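Local coordinates for 26.7 kDa salivary protein (Phlebotomus duboscqi, PDB 6MT7) that binds and sequesters cysteinyl leukotrienes and a thromboxane A2 analog, inhibits thromboxane-dependent platelet aggregation and modulates blood feeding of female sand flies, at residues 140-144 with 160-165. Numbering follows the deposited sequence.
Sequences ISDFC and CSAYYY
Two short helical segments, 140-144 (C144 N to I140 O, 2.8 Å) and 160-164 (Y164 N to C160 O, 3.1 Å), cross obliquely, at 139° between their N-to-C directions, with axes 9.4 Å apart at closest approach, and are tied by a disulfide where the CA atoms of C144 and C160 come within 5.4 Å. C160 (chi1 t) meets C144 (chi1 m) with SG to SG 2.0 Å and chi3 -65°; its SG also lies 4.1 Å from CD2 of F143 (chi1 t), a sulfur-aromatic contact. S161 sets OG 3.8 Å from both C144 CB and I140 CG2, while its hydroxyl hydrogen-bonds E150. Y164 (chi1 m) packs against I140 (chi1 m, chi2 t), C144 and F143: its CB is 3.5 Å from I140 CG1, its CD2 3.8 Å from C144 SG, and its CE2 3.9 Å from F143 CE2, the two rings oblique at 79°; its OH is hydrogen-bonded to K134 N. Y165 closes the segment, CD1 3.5 Å from I140 CD1, its ring also touching helix 220-227. C144-C160 spans a mostly non-helical 15-residue connection, consistent with the disulfide-braced helical fold of odorant-binding proteins. Without hydrogen bonds between the segments, cohesion rests on the disulfide and on apolar, aromatic and sulfur contacts, the S161 and Y164 hydroxyls being satisfied outside them.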
loop_
_atom_site.group_PDB
_atom_site.type_symbol
_atom_site.label_atom_id
_atom_site.label_comp_id
_atom_site.label_asym_id
_atom_site.label_seq_id
_atom_site.Cartn_x
_atom_site.Cartn_y
_atom_site.Cartn_z
ATOM N N ILE A 140 -11.717 9.620 -2.911
ATOM C CA ILE A 140 -12.331 8.539 -2.146
ATOM C C ILE A 140 -13.758 8.903 -1.751
ATOM O O ILE A 140 -14.683 8.098 -1.905
ATOM C CB ILE A 140 -11.470 8.215 -0.911
ATOM C CG1 ILE A 140 -10.205 7.475 -1.357
ATOM C CG2 ILE A 140 -12.273 7.400 0.096
ATOM C CD1 ILE A 140 -9.129 7.377 -0.303
ATOM N N SER A 141 -13.962 10.123 -1.246
ATOM C CA SER A 141 -15.308 10.494 -0.807
ATOM C C SER A 141 -16.295 10.420 -1.964
ATOM O O SER A 141 -17.397 9.881 -1.816
ATOM C CB SER A 141 -15.331 11.900 -0.197
ATOM O OG SER A 141 -14.737 12.871 -1.041
ATOM N N ASP A 142 -15.908 10.934 -3.131
ATOM C CA ASP A 142 -16.829 10.946 -4.264
ATOM C C ASP A 142 -17.113 9.536 -4.766
ATOM O O ASP A 142 -18.255 9.219 -5.126
ATOM C CB ASP A 142 -16.266 11.835 -5.375
ATOM C CG ASP A 142 -16.268 13.302 -4.989
ATOM O OD1 ASP A 142 -17.248 13.737 -4.343
ATOM O OD2 ASP A 142 -15.296 14.021 -5.313
ATOM N N PHE A 143 -16.101 8.664 -4.769
ATOM C CA PHE A 143 -16.310 7.295 -5.228
ATOM C C PHE A 143 -17.139 6.504 -4.227
ATOM O O PHE A 143 -18.061 5.767 -4.605
ATOM C CB PHE A 143 -14.968 6.598 -5.462
ATOM C CG PHE A 143 -15.105 5.164 -5.903
ATOM C CD1 PHE A 143 -15.403 4.860 -7.228
ATOM C CD2 PHE A 143 -14.955 4.125 -5.001
ATOM C CE1 PHE A 143 -15.542 3.544 -7.647
ATOM C CE2 PHE A 143 -15.092 2.802 -5.407
ATOM C CZ PHE A 143 -15.384 2.512 -6.737
ATOM N N CYS A 144 -16.786 6.606 -2.943
ATOM C CA CYS A 144 -17.463 5.823 -1.925
ATOM C C CYS A 144 -18.867 6.344 -1.630
ATOM O O CYS A 144 -19.707 5.576 -1.151
ATOM C CB CYS A 144 -16.612 5.800 -0.657
ATOM S SG CYS A 144 -15.114 4.824 -0.882
ATOM N N CYS A 160 -16.582 1.732 2.658
ATOM C CA CYS A 160 -15.755 1.934 1.479
ATOM C C CYS A 160 -14.594 2.869 1.794
ATOM O O CYS A 160 -13.442 2.577 1.451
ATOM C CB CYS A 160 -16.638 2.480 0.346
ATOM S SG CYS A 160 -15.820 2.944 -1.201
ATOM N N SER A 161 -14.883 3.987 2.470
ATOM C CA SER A 161 -13.851 4.978 2.763
ATOM C C SER A 161 -12.733 4.380 3.602
ATOM O O SER A 161 -11.549 4.651 3.363
ATOM C CB SER A 161 -14.464 6.174 3.491
ATOM O OG SER A 161 -15.142 7.026 2.588
ATOM N N ALA A 162 -13.088 3.556 4.591
ATOM C CA ALA A 162 -12.057 2.962 5.443
ATOM C C ALA A 162 -11.128 2.063 4.643
ATOM O O ALA A 162 -9.926 1.984 4.935
ATOM C CB ALA A 162 -12.700 2.179 6.587
ATOM N N TYR A 163 -11.667 1.364 3.638
ATOM C CA TYR A 163 -10.811 0.546 2.786
ATOM C C TYR A 163 -9.844 1.420 1.982
ATOM O O TYR A 163 -8.635 1.164 1.953
ATOM C CB TYR A 163 -11.654 -0.335 1.847
ATOM C CG TYR A 163 -10.771 -1.002 0.820
ATOM C CD1 TYR A 163 -10.034 -2.131 1.147
ATOM C CD2 TYR A 163 -10.620 -0.462 -0.459
ATOM C CE1 TYR A 163 -9.180 -2.714 0.234
ATOM C CE2 TYR A 163 -9.757 -1.031 -1.376
ATOM C CZ TYR A 163 -9.044 -2.162 -1.027
ATOM O OH TYR A 163 -8.188 -2.746 -1.933
ATOM N N TYR A 164 -10.348 2.473 1.333
ATOM C CA TYR A 164 -9.463 3.238 0.460
ATOM C C TYR A 164 -8.483 4.105 1.242
ATOM O O TYR A 164 -7.398 4.416 0.734
ATOM C CB TYR A 164 -10.288 4.071 -0.524
ATOM C CG TYR A 164 -10.747 3.206 -1.669
ATOM C CD1 TYR A 164 -9.865 2.828 -2.674
ATOM C CD2 TYR A 164 -12.035 2.707 -1.709
ATOM C CE1 TYR A 164 -10.271 2.010 -3.720
ATOM C CE2 TYR A 164 -12.448 1.882 -2.742
ATOM C CZ TYR A 164 -11.563 1.536 -3.742
ATOM O OH TYR A 164 -11.977 0.716 -4.771
ATOM N N TYR A 165 -8.826 4.491 2.471
ATOM C CA TYR A 165 -7.838 5.097 3.360
ATOM C C TYR A 165 -6.852 4.076 3.913
ATOM O O TYR A 165 -5.897 4.469 4.589
ATOM C CB TYR A 165 -8.516 5.787 4.537
ATOM C CG TYR A 165 -9.390 6.961 4.180
ATOM C CD1 TYR A 165 -9.063 7.820 3.137
ATOM C CD2 TYR A 165 -10.540 7.221 4.914
ATOM C CE1 TYR A 165 -9.885 8.918 2.828
ATOM C CE2 TYR A 165 -11.362 8.300 4.614
ATOM C CZ TYR A 165 -11.033 9.139 3.577
ATOM O OH TYR A 165 -11.870 10.208 3.301
#